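Local structure of ferulic acid esterase, AmCE1/Fae1A (Anaeromyces mucronatus, 5CXX) at residues K13-P24 and D75-L85. The protein probably hydrolyses feruloyl esters, as a ferulic acid esterase of the alpha/beta-hydrolase fold that binds ferulic acid in its pocket. Residues are numbered along the deposited sequence; the frame is centred on the assembly and turned at random.
Sequences KYRTKQEGVEYP and DDSTLAIPTNL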
# COMPACT_ATOMS: atom_id res chain seq x y z
N LYS A 13 1.80 -6.34 -20.73
CA LYS A 13 0.54 -7.01 -20.82
C LYS A 13 -0.17 -7.25 -19.48
O LYS A 13 -1.38 -7.51 -19.47
CB LYS A 13 0.67 -8.32 -21.57
CG LYS A 13 1.49 -9.33 -20.85
CD LYS A 13 1.58 -10.66 -21.64
CE LYS A 13 2.57 -11.60 -20.97
NZ LYS A 13 2.58 -12.95 -21.64
N TYR A 14 0.52 -7.17 -18.34
CA TYR A 14 -0.17 -7.33 -17.08
C TYR A 14 -0.68 -5.98 -16.57
O TYR A 14 -1.69 -5.94 -15.85
CB TYR A 14 0.75 -7.97 -16.02
CG TYR A 14 0.98 -9.39 -16.38
CD1 TYR A 14 0.01 -10.33 -16.12
CD2 TYR A 14 2.18 -9.78 -16.99
CE1 TYR A 14 0.21 -11.65 -16.50
CE2 TYR A 14 2.40 -11.11 -17.36
CZ TYR A 14 1.41 -12.00 -17.11
OH TYR A 14 1.64 -13.30 -17.50
N ARG A 15 -0.04 -4.85 -16.93
CA ARG A 15 -0.51 -3.56 -16.41
C ARG A 15 -1.47 -2.84 -17.35
O ARG A 15 -1.90 -1.72 -17.07
CB ARG A 15 0.67 -2.64 -16.09
CG ARG A 15 1.63 -2.43 -17.30
CD ARG A 15 2.80 -1.48 -16.85
NE ARG A 15 2.31 -0.09 -16.66
CZ ARG A 15 3.13 0.96 -16.56
NH1 ARG A 15 4.46 0.74 -16.57
NH2 ARG A 15 2.65 2.20 -16.43
N THR A 16 -1.79 -3.49 -18.47
CA THR A 16 -2.69 -2.95 -19.51
C THR A 16 -4.00 -3.76 -19.51
O THR A 16 -3.97 -5.02 -19.41
CB THR A 16 -1.97 -3.07 -20.91
OG1 THR A 16 -0.78 -2.27 -20.83
CG2 THR A 16 -2.84 -2.52 -22.05
N LYS A 17 -5.13 -3.07 -19.68
CA LYS A 17 -6.38 -3.79 -19.91
C LYS A 17 -6.35 -4.46 -21.27
O LYS A 17 -6.05 -3.83 -22.27
CB LYS A 17 -7.60 -2.84 -19.83
CG LYS A 17 -7.73 -2.36 -18.35
CD LYS A 17 -8.98 -1.43 -18.29
CE LYS A 17 -9.23 -0.92 -16.88
NZ LYS A 17 -10.41 0.08 -16.91
N GLN A 18 -6.59 -5.77 -21.28
CA GLN A 18 -6.64 -6.53 -22.52
C GLN A 18 -8.04 -6.59 -23.14
O GLN A 18 -9.05 -6.69 -22.43
CB GLN A 18 -6.15 -7.97 -22.21
CG GLN A 18 -4.76 -7.96 -21.54
CD GLN A 18 -3.71 -7.47 -22.50
OE1 GLN A 18 -3.67 -7.88 -23.67
NE2 GLN A 18 -2.92 -6.50 -22.07
N GLU A 19 -8.10 -6.49 -24.46
CA GLU A 19 -9.41 -6.48 -25.14
C GLU A 19 -10.12 -7.80 -24.87
O GLU A 19 -9.46 -8.88 -24.91
CB GLU A 19 -9.21 -6.27 -26.63
CG GLU A 19 -10.50 -5.88 -27.39
CD GLU A 19 -10.97 -4.49 -27.04
OE1 GLU A 19 -10.15 -3.72 -26.46
OE2 GLU A 19 -12.12 -4.14 -27.29
N GLY A 20 -11.43 -7.76 -24.61
CA GLY A 20 -12.17 -9.02 -24.40
C GLY A 20 -12.12 -9.53 -22.94
O GLY A 20 -12.76 -10.51 -22.65
N VAL A 21 -11.38 -8.89 -22.04
CA VAL A 21 -11.31 -9.27 -20.63
C VAL A 21 -12.11 -8.26 -19.83
O VAL A 21 -11.95 -7.04 -20.06
CB VAL A 21 -9.83 -9.30 -20.12
CG1 VAL A 21 -9.76 -9.60 -18.61
CG2 VAL A 21 -9.03 -10.29 -20.95
N GLU A 22 -12.97 -8.71 -18.91
CA GLU A 22 -13.68 -7.78 -18.00
C GLU A 22 -12.81 -7.34 -16.85
O GLU A 22 -12.14 -8.18 -16.22
CB GLU A 22 -14.93 -8.45 -17.43
CG GLU A 22 -15.95 -8.75 -18.46
CD GLU A 22 -17.32 -8.97 -17.85
OE1 GLU A 22 -17.43 -9.75 -16.88
OE2 GLU A 22 -18.28 -8.33 -18.34
N TYR A 23 -12.86 -6.05 -16.55
CA TYR A 23 -12.14 -5.51 -15.38
C TYR A 23 -13.11 -4.96 -14.35
O TYR A 23 -14.21 -4.53 -14.69
CB TYR A 23 -11.12 -4.40 -15.83
CG TYR A 23 -10.03 -5.07 -16.62
CD1 TYR A 23 -8.90 -5.63 -15.98
CD2 TYR A 23 -10.16 -5.22 -18.00
CE1 TYR A 23 -7.90 -6.35 -16.71
CE2 TYR A 23 -9.21 -5.93 -18.75
CZ TYR A 23 -8.09 -6.48 -18.11
OH TYR A 23 -7.19 -7.18 -18.90
N PRO A 24 -12.69 -4.93 -13.07
CA PRO A 24 -13.57 -4.36 -12.05
C PRO A 24 -13.61 -2.86 -12.17
O PRO A 24 -12.78 -2.27 -12.86
CB PRO A 24 -12.92 -4.71 -10.73
CG PRO A 24 -11.52 -5.02 -11.09
CD PRO A 24 -11.43 -5.46 -12.52
N ASP A 75 -3.39 5.39 -13.60
CA ASP A 75 -2.75 4.48 -14.55
C ASP A 75 -3.52 3.16 -14.41
O ASP A 75 -3.91 2.81 -13.29
CB ASP A 75 -1.24 4.28 -14.18
CG ASP A 75 -0.59 3.18 -14.97
OD1 ASP A 75 -0.59 2.05 -14.49
OD2 ASP A 75 -0.03 3.47 -16.05
N ASP A 76 -3.69 2.43 -15.50
CA ASP A 76 -4.54 1.22 -15.45
C ASP A 76 -3.88 0.04 -14.70
O ASP A 76 -4.54 -0.99 -14.54
CB ASP A 76 -4.91 0.79 -16.88
CG ASP A 76 -6.06 1.56 -17.44
OD1 ASP A 76 -6.65 2.42 -16.72
OD2 ASP A 76 -6.45 1.30 -18.61
N SER A 77 -2.62 0.16 -14.23
CA SER A 77 -2.03 -0.99 -13.55
C SER A 77 -2.83 -1.43 -12.34
O SER A 77 -2.86 -2.62 -12.07
CB SER A 77 -0.58 -0.70 -13.11
OG SER A 77 -0.55 0.48 -12.30
N THR A 78 -3.46 -0.51 -11.61
CA THR A 78 -4.11 -0.91 -10.35
C THR A 78 -5.26 -1.86 -10.63
O THR A 78 -5.43 -2.90 -9.95
CB THR A 78 -4.61 0.36 -9.61
OG1 THR A 78 -3.45 1.15 -9.30
CG2 THR A 78 -5.39 0.05 -8.29
N LEU A 79 -6.10 -1.47 -11.59
CA LEU A 79 -7.23 -2.34 -11.97
C LEU A 79 -6.81 -3.51 -12.83
O LEU A 79 -7.48 -4.55 -12.80
CB LEU A 79 -8.29 -1.53 -12.76
CG LEU A 79 -8.97 -0.41 -11.98
CD1 LEU A 79 -9.87 0.42 -12.94
CD2 LEU A 79 -9.78 -0.98 -10.79
N ALA A 80 -5.76 -3.38 -13.64
CA ALA A 80 -5.47 -4.46 -14.61
C ALA A 80 -4.67 -5.61 -14.00
O ALA A 80 -4.91 -6.77 -14.34
CB ALA A 80 -4.72 -3.92 -15.83
N ILE A 81 -3.71 -5.29 -13.14
CA ILE A 81 -2.79 -6.33 -12.67
C ILE A 81 -3.46 -7.50 -11.93
O ILE A 81 -3.20 -8.68 -12.27
CB ILE A 81 -1.68 -5.68 -11.79
CG1 ILE A 81 -0.61 -5.04 -12.72
CG2 ILE A 81 -1.03 -6.73 -10.84
CD1 ILE A 81 0.45 -4.16 -11.95
N PRO A 82 -4.36 -7.21 -10.96
CA PRO A 82 -4.91 -8.40 -10.25
C PRO A 82 -5.79 -9.25 -11.14
O PRO A 82 -5.72 -10.49 -11.04
CB PRO A 82 -5.72 -7.79 -9.09
CG PRO A 82 -5.07 -6.40 -8.87
CD PRO A 82 -4.70 -5.92 -10.29
N THR A 83 -6.56 -8.64 -12.05
CA THR A 83 -7.37 -9.43 -13.01
C THR A 83 -6.51 -10.22 -13.98
O THR A 83 -6.75 -11.38 -14.26
CB THR A 83 -8.33 -8.47 -13.77
OG1 THR A 83 -9.32 -8.07 -12.83
CG2 THR A 83 -9.01 -9.17 -14.99
N ASN A 84 -5.48 -9.57 -14.51
CA ASN A 84 -4.65 -10.22 -15.50
C ASN A 84 -3.88 -11.37 -14.86
O ASN A 84 -3.67 -12.40 -15.52
CB ASN A 84 -3.71 -9.21 -16.17
CG ASN A 84 -4.46 -8.31 -17.16
OD1 ASN A 84 -5.50 -8.72 -17.72
ND2 ASN A 84 -3.92 -7.11 -17.42
N LEU A 85 -3.46 -11.20 -13.60
CA LEU A 85 -2.82 -12.34 -12.90
C LEU A 85 -3.84 -13.42 -12.59
O LEU A 85 -3.54 -14.63 -12.72
CB LEU A 85 -2.13 -11.88 -11.61
CG LEU A 85 -0.85 -11.06 -11.80
CD1 LEU A 85 -0.42 -10.35 -10.47
CD2 LEU A 85 0.28 -11.98 -12.37
O HOH W 1 -0.43 0.59 -16.99
O HOH W 2 -5.05 -0.23 -20.23
O HOH W 3 -9.60 2.64 -16.64
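Asn84 and Tyr23 meet where the N-terminal segment 13-24 of this alpha/beta-hydrolase wraps across helix 77-87. An asparagine suits the place because its amide both gives and takes: ND2 donates to Tyr14 O at 3.0 Å and, in a more bent bond, to Thr16 O at 2.9 Å, from above both carbonyl planes, while OD1 accepts from Tyr23 OH at 2.6 Å, in the carbonyl plane and on a lone pair. A tyrosine fits opposite, since its hydroxyl also accepts from Gln18 N, tying the chain to itself as well as to the helix. A leucine in place of Asn84 would probably leave Tyr23 OH without its acceptor and Tyr14 O without this donor, though Thr16 O would keep Gln18 NE2. Around this buried amide packing is close: the small Ala80 brings its CB within 3.7 Å of Arg15 C, and Thr83 CG2 lies 3.5 Å from Tyr23 CE1.

On the solvent side, exposed Lys17 and Asp76 meet mainly through water: one joins Lys17 N to Asp76 OD2, another Lys17 NZ to Asp76 OD1. Asp75 serves two roles: OD1 caps Ser77 N, and OD2, met from above the carboxylate plane, forms a salt bridge with Arg15 NH2 at 3.0 Å.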